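Anti-restriction endonuclease (Enterobacteria phage T4, PDB 3WX4) mimics DNA to block DNA binding by the bacterial histone-like protein H-NS, and strongly inhibits the host McrA endonuclease, so helping the phage evade restriction. Local coordinates at residues A[10-15]-A[50-55]; A[27-32]-A[56-61]; A[38-43]-A[79-84]. All blocks are in the same frame, centred on the assembly; numbering follows the deposited sequence.

Contact 1 (A[10-15]-A[50-55])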
loop_
_atom_site.group_PDB
_atom_site.type_symbol
_atom_site.label_atom_id
_atom_site.label_comp_id
_atom_site.label_asym_id
_atom_site.label_seq_id
_atom_site.Cartn_x
_atom_site.Cartn_y
_atom_site.Cartn_z
ATOM N N GLN A 10 -10.083 1.457 6.664
ATOM C CA GLN A 10 -9.204 2.592 6.318
ATOM C C GLN A 10 -9.283 3.501 7.559
ATOM O O GLN A 10 -10.378 3.922 7.928
ATOM C CB GLN A 10 -9.728 3.358 5.094
ATOM C CG GLN A 10 -9.074 4.747 4.931
ATOM C CD GLN A 10 -9.519 5.497 3.656
ATOM O OE1 GLN A 10 -9.761 6.724 3.683
ATOM N NE2 GLN A 10 -9.599 4.778 2.542
ATOM N N TYR A 11 -8.158 3.801 8.211
ATOM C CA TYR A 11 -8.185 4.613 9.416
ATOM C C TYR A 11 -7.873 6.075 9.105
ATOM O O TYR A 11 -7.186 6.343 8.124
ATOM C CB TYR A 11 -7.114 4.133 10.398
ATOM C CG TYR A 11 -7.341 2.732 10.882
ATOM C CD1 TYR A 11 -8.161 2.494 11.970
ATOM C CD2 TYR A 11 -6.818 1.636 10.192
ATOM C CE1 TYR A 11 -8.478 1.179 12.369
ATOM C CE2 TYR A 11 -7.131 0.321 10.588
ATOM C CZ TYR A 11 -7.973 0.120 11.679
ATOM O OH TYR A 11 -8.384 -1.154 12.057
ATOM N N THR A 12 -8.383 6.984 9.943
ATOM C CA THR A 12 -8.055 8.401 9.830
ATOM C C THR A 12 -7.197 8.636 11.054
ATOM O O THR A 12 -7.653 8.499 12.203
ATOM C CB THR A 12 -9.284 9.286 9.882
ATOM O OG1 THR A 12 -10.048 9.066 8.713
ATOM C CG2 THR A 12 -8.881 10.743 9.935
ATOM N N PHE A 13 -5.934 8.928 10.816
ATOM C CA PHE A 13 -4.992 9.155 11.888
ATOM C C PHE A 13 -4.708 10.657 11.938
ATOM O O PHE A 13 -4.276 11.219 10.935
ATOM C CB PHE A 13 -3.700 8.384 11.574
ATOM C CG PHE A 13 -2.690 8.431 12.669
ATOM C CD1 PHE A 13 -1.365 8.766 12.398
ATOM C CD2 PHE A 13 -3.053 8.121 13.987
ATOM C CE1 PHE A 13 -0.403 8.801 13.401
ATOM C CE2 PHE A 13 -2.111 8.141 15.020
ATOM C CZ PHE A 13 -0.764 8.483 14.738
ATOM N N LYS A 14 -4.964 11.301 13.076
ATOM C CA LYS A 14 -4.703 12.731 13.216
ATOM C C LYS A 14 -3.355 12.915 13.821
ATOM O O LYS A 14 -3.046 12.314 14.850
ATOM C CB LYS A 14 -5.743 13.374 14.122
ATOM C CG LYS A 14 -5.575 14.879 14.382
ATOM C CD LYS A 14 -6.888 15.368 15.068
ATOM C CE LYS A 14 -6.703 16.674 15.761
ATOM N NZ LYS A 14 -7.860 16.941 16.634
ATOM N N ILE A 15 -2.516 13.727 13.191
ATOM C CA ILE A 15 -1.216 13.949 13.734
ATOM C C ILE A 15 -1.260 15.375 14.188
ATOM O O ILE A 15 -1.115 16.324 13.394
ATOM C CB ILE A 15 -0.120 13.664 12.685
ATOM C CG1 ILE A 15 -0.224 12.215 12.221
ATOM C CG2 ILE A 15 1.241 13.893 13.280
ATOM C CD1 ILE A 15 0.797 11.820 11.146
ATOM N N GLY A 50 -1.843 8.488 3.114
ATOM C CA GLY A 50 -1.960 9.621 2.203
ATOM C C GLY A 50 -2.704 10.746 2.903
ATOM O O GLY A 50 -3.373 10.568 3.941
ATOM N N THR A 51 -2.584 11.946 2.331
ATOM C CA THR A 51 -3.294 13.089 2.894
ATOM C C THR A 51 -4.683 13.067 2.265
ATOM O O THR A 51 -4.951 12.345 1.297
ATOM C CB THR A 51 -2.596 14.412 2.443
ATOM O OG1 THR A 51 -2.433 14.352 1.025
ATOM C CG2 THR A 51 -1.227 14.486 3.033
ATOM N N TYR A 52 -5.566 13.875 2.839
ATOM C CA TYR A 52 -6.923 14.066 2.328
ATOM C C TYR A 52 -6.929 15.374 1.497
ATOM O O TYR A 52 -6.098 16.234 1.728
ATOM C CB TYR A 52 -7.879 14.270 3.472
ATOM C CG TYR A 52 -8.173 12.991 4.200
ATOM C CD1 TYR A 52 -9.111 12.068 3.702
ATOM C CD2 TYR A 52 -7.513 12.694 5.368
ATOM C CE1 TYR A 52 -9.377 10.852 4.391
ATOM C CE2 TYR A 52 -7.775 11.501 6.056
ATOM C CZ TYR A 52 -8.696 10.601 5.568
ATOM O OH TYR A 52 -8.949 9.462 6.293
ATOM N N LYS A 53 -7.897 15.520 0.592
ATOM C CA LYS A 53 -8.003 16.722 -0.234
ATOM C C LYS A 53 -8.555 17.908 0.583
ATOM O O LYS A 53 -8.186 19.080 0.360
ATOM C CB LYS A 53 -8.929 16.430 -1.432
ATOM C CG LYS A 53 -8.288 15.490 -2.497
ATOM C CD LYS A 53 -9.412 14.903 -3.410
ATOM C CE LYS A 53 -8.898 13.866 -4.412
ATOM N NZ LYS A 53 -7.972 14.528 -5.415
ATOM N N ASP A 54 -9.448 17.612 1.511
ATOM C CA ASP A 54 -9.983 18.675 2.357
ATOM C C ASP A 54 -8.888 19.329 3.182
ATOM O O ASP A 54 -8.198 18.674 4.024
ATOM C CB ASP A 54 -11.032 18.147 3.360
ATOM C CG ASP A 54 -12.353 17.734 2.710
ATOM O OD1 ASP A 54 -12.645 18.190 1.593
ATOM O OD2 ASP A 54 -13.127 16.944 3.335
ATOM N N LEU A 55 -8.759 20.643 3.054
ATOM C CA LEU A 55 -7.770 21.325 3.865
ATOM C C LEU A 55 -8.286 21.316 5.306
ATOM O O LEU A 55 -7.514 21.445 6.228
ATOM C CB LEU A 55 -7.607 22.779 3.402
ATOM C CG LEU A 55 -6.849 22.875 2.065
ATOM C CD1 LEU A 55 -6.783 24.345 1.621
ATOM C CD2 LEU A 55 -5.467 22.344 2.247
#

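Contact 2 (A[27-32]-A[56-61])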
loop_
_atom_site.group_PDB
_atom_site.type_symbol
_atom_site.label_atom_id
_atom_site.label_comp_id
_atom_site.label_asym_id
_atom_site.label_seq_id
_atom_site.Cartn_x
_atom_site.Cartn_y
_atom_site.Cartn_z
ATOM N N ASN A 27 3.132 26.237 3.988
ATOM C CA ASN A 27 4.030 25.806 2.881
ATOM C C ASN A 27 5.053 24.781 3.375
ATOM O O ASN A 27 5.368 23.824 2.667
ATOM C CB ASN A 27 4.788 26.987 2.302
ATOM C CG ASN A 27 3.861 28.052 1.784
ATOM O OD1 ASN A 27 2.895 27.757 1.055
ATOM N ND2 ASN A 27 4.136 29.313 2.165
ATOM N N LEU A 28 5.575 25.020 4.564
ATOM C CA LEU A 28 6.530 24.049 5.135
ATOM C C LEU A 28 5.765 22.771 5.369
ATOM O O LEU A 28 6.221 21.663 5.059
ATOM C CB LEU A 28 7.089 24.605 6.436
ATOM C CG LEU A 28 8.083 23.684 7.133
ATOM C CD1 LEU A 28 9.220 23.358 6.197
ATOM C CD2 LEU A 28 8.594 24.384 8.394
ATOM N N TYR A 29 4.553 22.911 5.888
ATOM C CA TYR A 29 3.732 21.743 6.133
ATOM C C TYR A 29 3.606 20.905 4.838
ATOM O O TYR A 29 3.711 19.646 4.820
ATOM C CB TYR A 29 2.357 22.192 6.564
ATOM C CG TYR A 29 1.355 21.083 6.470
ATOM C CD1 TYR A 29 1.201 20.151 7.519
ATOM C CD2 TYR A 29 0.581 20.944 5.350
ATOM C CE1 TYR A 29 0.295 19.113 7.422
ATOM C CE2 TYR A 29 -0.351 19.913 5.217
ATOM C CZ TYR A 29 -0.499 18.981 6.261
ATOM O OH TYR A 29 -1.411 17.977 6.087
ATOM N N HIS A 30 3.342 21.587 3.741
ATOM C CA HIS A 30 3.161 20.863 2.487
ATOM C C HIS A 30 4.400 20.075 2.088
ATOM O O HIS A 30 4.295 18.903 1.655
ATOM C CB HIS A 30 2.766 21.836 1.346
ATOM C CG HIS A 30 2.681 21.159 -0.000
ATOM N ND1 HIS A 30 1.514 20.603 -0.485
ATOM C CD2 HIS A 30 3.641 20.877 -0.919
ATOM C CE1 HIS A 30 1.754 20.007 -1.650
ATOM N NE2 HIS A 30 3.042 20.160 -1.932
ATOM N N SER A 31 5.559 20.695 2.254
ATOM C CA SER A 31 6.865 20.063 1.935
ATOM C C SER A 31 7.068 18.863 2.840
ATOM O O SER A 31 7.351 17.740 2.385
ATOM C CB SER A 31 8.037 21.014 2.228
ATOM O OG SER A 31 7.875 22.217 1.514
ATOM N N ILE A 32 6.896 19.065 4.136
ATOM C CA ILE A 32 7.137 17.923 5.026
ATOM C C ILE A 32 6.168 16.786 4.828
ATOM O O ILE A 32 6.565 15.614 4.754
ATOM C CB ILE A 32 7.101 18.364 6.489
ATOM C CG1 ILE A 32 8.325 19.266 6.768
ATOM C CG2 ILE A 32 6.981 17.125 7.376
ATOM C CD1 ILE A 32 8.283 20.026 8.097
ATOM N N SER A 56 -9.582 21.173 5.517
ATOM C CA SER A 56 -10.039 21.178 6.941
ATOM C C SER A 56 -9.446 19.905 7.674
ATOM O O SER A 56 -9.440 19.824 8.918
ATOM C CB SER A 56 -11.576 21.117 7.005
ATOM O OG SER A 56 -12.093 20.055 6.200
ATOM N N LYS A 57 -8.958 18.965 6.865
ATOM C CA LYS A 57 -8.362 17.743 7.382
ATOM C C LYS A 57 -6.860 17.760 7.280
ATOM O O LYS A 57 -6.222 16.679 7.373
ATOM C CB LYS A 57 -8.888 16.553 6.626
ATOM C CG LYS A 57 -10.376 16.302 6.865
ATOM C CD LYS A 57 -10.799 15.095 5.985
ATOM C CE LYS A 57 -12.295 14.729 6.168
ATOM N NZ LYS A 57 -13.202 15.936 6.178
ATOM N N ALA A 58 -6.273 18.953 7.087
ATOM C CA ALA A 58 -4.812 19.010 7.015
ATOM C C ALA A 58 -4.286 18.406 8.326
ATOM O O ALA A 58 -4.892 18.615 9.396
ATOM C CB ALA A 58 -4.332 20.467 6.866
ATOM N N GLY A 59 -3.145 17.715 8.277
ATOM C CA GLY A 59 -2.667 17.065 9.488
ATOM C C GLY A 59 -3.290 15.682 9.751
ATOM O O GLY A 59 -2.848 14.970 10.685
ATOM N N TYR A 60 -4.323 15.299 8.995
ATOM C CA TYR A 60 -4.935 13.974 9.144
ATOM C C TYR A 60 -4.468 13.143 7.959
ATOM O O TYR A 60 -4.320 13.673 6.862
ATOM C CB TYR A 60 -6.447 13.961 9.010
ATOM C CG TYR A 60 -7.275 14.866 9.885
ATOM C CD1 TYR A 60 -6.708 15.705 10.851
ATOM C CD2 TYR A 60 -8.655 14.867 9.740
ATOM C CE1 TYR A 60 -7.527 16.525 11.654
ATOM C CE2 TYR A 60 -9.449 15.658 10.518
ATOM C CZ TYR A 60 -8.876 16.478 11.467
ATOM O OH TYR A 60 -9.739 17.215 12.235
ATOM N N PHE A 61 -4.308 11.835 8.161
ATOM C CA PHE A 61 -3.847 10.914 7.094
ATOM C C PHE A 61 -4.748 9.713 7.010
ATOM O O PHE A 61 -5.260 9.290 8.055
ATOM C CB PHE A 61 -2.436 10.442 7.413
ATOM C CG PHE A 61 -1.455 11.541 7.381
ATOM C CD1 PHE A 61 -0.733 11.791 6.222
ATOM C CD2 PHE A 61 -1.349 12.427 8.464
ATOM C CE1 PHE A 61 0.080 12.920 6.126
ATOM C CE2 PHE A 61 -0.545 13.571 8.394
ATOM C CZ PHE A 61 0.177 13.823 7.204
#

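Contact 3 (A[38-43]-A[79-84])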
loop_
_atom_site.group_PDB
_atom_site.type_symbol
_atom_site.label_atom_id
_atom_site.label_comp_id
_atom_site.label_asym_id
_atom_site.label_seq_id
_atom_site.Cartn_x
_atom_site.Cartn_y
_atom_site.Cartn_z
ATOM N N GLU A 38 6.085 10.093 1.029
ATOM C CA GLU A 38 6.916 9.406 0.048
ATOM C C GLU A 38 7.882 8.434 0.735
ATOM O O GLU A 38 8.025 7.282 0.295
ATOM C CB GLU A 38 7.699 10.429 -0.754
ATOM C CG GLU A 38 8.621 9.783 -1.771
ATOM C CD GLU A 38 9.292 10.845 -2.578
ATOM O OE1 GLU A 38 8.560 11.621 -3.242
ATOM O OE2 GLU A 38 10.539 10.926 -2.506
ATOM N N GLU A 39 8.529 8.892 1.802
ATOM C CA GLU A 39 9.477 8.049 2.518
ATOM C C GLU A 39 8.805 6.879 3.195
ATOM O O GLU A 39 9.389 5.791 3.220
ATOM C CB GLU A 39 10.318 8.841 3.544
ATOM C CG GLU A 39 11.435 9.649 2.870
ATOM C CD GLU A 39 12.423 10.333 3.857
ATOM O OE1 GLU A 39 13.354 11.048 3.352
ATOM O OE2 GLU A 39 12.255 10.166 5.109
ATOM N N LEU A 40 7.612 7.071 3.747
ATOM C CA LEU A 40 6.915 5.953 4.389
ATOM C C LEU A 40 6.597 4.887 3.343
ATOM O O LEU A 40 6.699 3.685 3.612
ATOM C CB LEU A 40 5.629 6.409 5.084
ATOM C CG LEU A 40 5.864 7.196 6.402
ATOM C CD1 LEU A 40 4.555 7.914 6.819
ATOM C CD2 LEU A 40 6.354 6.230 7.547
ATOM N N HIS A 41 6.217 5.314 2.150
ATOM C CA HIS A 41 5.930 4.361 1.095
ATOM C C HIS A 41 7.195 3.697 0.563
ATOM O O HIS A 41 7.173 2.526 0.178
ATOM C CB HIS A 41 5.194 5.041 -0.060
ATOM C CG HIS A 41 3.746 5.258 0.224
ATOM N ND1 HIS A 41 3.011 6.275 -0.350
ATOM C CD2 HIS A 41 2.889 4.570 1.020
ATOM C CE1 HIS A 41 1.761 6.200 0.077
ATOM N NE2 HIS A 41 1.659 5.173 0.909
ATOM N N LEU A 42 8.297 4.419 0.534
ATOM C CA LEU A 42 9.488 3.806 -0.020
ATOM C C LEU A 42 10.085 2.767 0.912
ATOM O O LEU A 42 10.592 1.745 0.458
ATOM C CB LEU A 42 10.535 4.875 -0.391
ATOM C CG LEU A 42 10.214 5.699 -1.659
ATOM C CD1 LEU A 42 11.257 6.802 -1.871
ATOM C CD2 LEU A 42 10.185 4.786 -2.914
ATOM N N GLU A 43 9.946 2.990 2.211
ATOM C CA GLU A 43 10.536 2.110 3.226
ATOM C C GLU A 43 9.629 1.141 3.919
ATOM O O GLU A 43 10.045 0.438 4.841
ATOM C CB GLU A 43 11.213 3.001 4.237
ATOM C CG GLU A 43 11.831 4.126 3.470
ATOM C CD GLU A 43 13.203 4.449 3.915
ATOM O OE1 GLU A 43 13.311 5.290 4.849
ATOM O OE2 GLU A 43 14.157 3.841 3.337
ATOM N N MET A 79 4.870 7.778 13.472
ATOM C CA MET A 79 5.371 8.758 14.428
ATOM C C MET A 79 6.859 8.835 14.501
ATOM O O MET A 79 7.400 9.913 14.715
ATOM C CB MET A 79 4.766 8.547 15.813
ATOM C CG MET A 79 3.254 8.683 15.803
ATOM S SD MET A 79 2.775 10.377 15.081
ATOM C CE MET A 79 3.753 11.431 16.146
ATOM N N ILE A 80 7.560 7.712 14.325
ATOM C CA ILE A 80 9.027 7.786 14.337
ATOM C C ILE A 80 9.500 8.743 13.232
ATOM O O ILE A 80 10.396 9.562 13.425
ATOM C CB ILE A 80 9.668 6.377 14.104
ATOM C CG1 ILE A 80 9.643 5.591 15.425
ATOM C CG2 ILE A 80 11.105 6.521 13.624
ATOM C CD1 ILE A 80 9.743 4.055 15.251
ATOM N N TYR A 81 8.916 8.603 12.049
ATOM C CA TYR A 81 9.281 9.483 10.935
ATOM C C TYR A 81 8.876 10.909 11.246
ATOM O O TYR A 81 9.633 11.819 10.984
ATOM C CB TYR A 81 8.583 9.034 9.654
ATOM C CG TYR A 81 9.223 7.825 9.039
ATOM C CD1 TYR A 81 10.028 7.944 7.907
ATOM C CD2 TYR A 81 8.973 6.548 9.553
ATOM C CE1 TYR A 81 10.568 6.810 7.275
ATOM C CE2 TYR A 81 9.499 5.416 8.947
ATOM C CZ TYR A 81 10.291 5.548 7.806
ATOM O OH TYR A 81 10.763 4.426 7.169
ATOM N N VAL A 82 7.688 11.104 11.816
ATOM C CA VAL A 82 7.237 12.473 12.150
ATOM C C VAL A 82 8.178 13.137 13.166
ATOM O O VAL A 82 8.635 14.280 12.972
ATOM C CB VAL A 82 5.747 12.480 12.699
ATOM C CG1 VAL A 82 5.389 13.913 13.290
ATOM C CG2 VAL A 82 4.789 12.057 11.597
ATOM N N HIS A 83 8.520 12.414 14.241
ATOM C CA HIS A 83 9.395 13.011 15.258
ATOM C C HIS A 83 10.721 13.422 14.698
ATOM O O HIS A 83 11.367 14.366 15.188
ATOM C CB HIS A 83 9.614 12.051 16.423
ATOM C CG HIS A 83 8.371 11.786 17.196
ATOM N ND1 HIS A 83 7.568 12.808 17.663
ATOM C CD2 HIS A 83 7.777 10.629 17.575
ATOM C CE1 HIS A 83 6.528 12.285 18.295
ATOM N NE2 HIS A 83 6.630 10.968 18.255
ATOM N N ASP A 84 11.157 12.719 13.664
ATOM C CA ASP A 84 12.438 13.063 13.096
ATOM C C ASP A 84 12.502 14.487 12.531
ATOM O O ASP A 84 13.582 15.060 12.478
ATOM C CB ASP A 84 12.824 12.064 12.014
ATOM C CG ASP A 84 14.285 12.214 11.613
ATOM O OD1 ASP A 84 15.141 12.070 12.527
ATOM O OD2 ASP A 84 14.580 12.496 10.419
#

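Contact 1 (A[10-15]-A[50-55])
The phenol of Y52 reaches T12 across the sheet, and the two hydroxyls meet: T12 OG1 and Y52 OH are 2.7 Å apart. This is the single hydrogen bond between 10-15 and 50-55, and either oxygen could be the donor. Strands 2-14 and 47-51 are the outer strands of a three-stranded antiparallel sheet, with strand 60-65 between them. The Y52 side chain, from segment 50-55, passes over the central strand, packing on Y62, to reach strand 2-14.

The torsions explain the meeting. Y52 CG is anti to its carbonyl carbon (chi1 -75°), which sends the ring toward strand 2-14. In T12 the hydroxyl lies beside the backbone N and the methyl is anti to it (chi1 -68°). OG1 is then presented to the phenol oxygen, and CG2 lies next to the ring, 4.1 Å from Y52 CE2. The T12 and Y52 side chains run at a slant to each other.

Q10 comes from the opposite direction to Y52. Its chain is extended, and its OE1 stops 3.9 Å from Y52 OH. That is a van der Waals neighbour, not a bond. The planes of the Q10 amide and the Y52 ring are 45° apart. Y11 O is a similar neighbour, 4.0 Å from Y52 OH. Q10, Y11, T12 and F13 also pair in an antiparallel ladder with a strand of the second subunit, so the sheet continues across the dimer interface.

The chemistry is that of two neutral hydroxyls. T12 is buried, and its OG1 is satisfied by the phenol. The bond ties segment 50-55 to the interface strand through two uncharged groups.

Contact 2 (A[27-32]-A[56-61])
A type II beta turn from K57 to Y60 leads into strand 60-65, and Y29 of helix 26-43 reaches it with its phenol. The turn belongs to the connection between the neighbouring antiparallel strands 47-51 and 60-65. Its own closing bond runs from Y60 N to K57 O, 2.9 Å. G59 holds the third position, with a positive phi of 84° as a type II turn requires.

The helix meets the turn through one polar bond. G59 N donates to Y29 OH at 2.8 Å, nearly straight at 162°. With CG anti to the backbone N (chi1 164°), the Y29 ring extends away from the helix to the turn. The hydroxyl end of Y29 does the touching, and its OH also lies 3.9 Å from A58 CB.

A58 points toward the helix and adds an apolar touch. The bond and this touch are buried, so the amide of G59 has a partner where water is scarce. The Y29 ring also meets Y22 of helix 16-24 edge-to-face, and A58 packs on the same Y22. The turn is therefore held from two helices. G59 and F61 also bond by their backbones to I15 and F13 of the strand 2-14 side.

Y60 turns away from the helix; K57 CA lies over the outer part of one face of the Y60 ring, 3.7 Å from its plane. On the helix side, A58 CB lies 4.2 Å from Y29 CZ.

Contact 3 (A[38-43]-A[79-84])
Y81 OH is set between E43 and N44, the residue just past 38-43. N44 ND2 gives it a weak hydrogen bond. E43 OE1 is 3.6 Å from Y81 OH, a contact that is not a bond, and E43 CB is 3.3 Å from the same oxygen. No hydrogen bond joins 38-43 and 79-84 themselves. The E43 chain bends at chi2, which brings the carboxylate back to the ring, at its edge and near its plane. The carboxylate and ring planes are steeply inclined, at 73°.

The main contact is apolar. L40 CD2 sits over one face of the Y81 ring in a CH-pi contact, 3.5 Å from the ring centroid and 21° off the normal. It lies nearer one side of the ring, with Y81 CD2 the closest ring atom at 3.3 Å. L40 and Y81 run alongside each other, pointing opposite ways. L40 also packs on F47 and I49 of strand 47-51, and Y81 on L36.

E39 OE2 approaches the ring edge, 4.2 Å from Y81 CD1. The axes of 38-43 and 79-84 come within 11.0 Å, their directions 137° apart, an inclined antiparallel crossing.

The Y81 ring thus has an aliphatic partner on one face and acidic groups at its rim. D84 is a further acid nearby, with OD2 6.2 Å from E39 OE2. Such clustered negative charge is consistent with a protein that mimics DNA.

From the N terminus, strand 2-14 supplies 10-15, helix 26-43 supplies 27-32 and then 38-43, and the partners follow in the same order: 50-55, 56-61, 79-84. Each pair of contacts therefore crosses along the chain. Contact 1 closes a loop holding helix 16-24 and helix 26-43. Contact 2 closes one with the rest of helix 26-43 and strand 47-51. Contact 3 encloses strands 47-51 and 60-65. Contacts 1 and 2 touch within the sheet, through backbone pairing of 10-15 with 56-61. I15 and F13 pack on V82 and M79, joining contacts 1 and 3. Contacts 2 and 3 both use helix 26-43 but do not touch; their nearest atoms are about 6 Å apart.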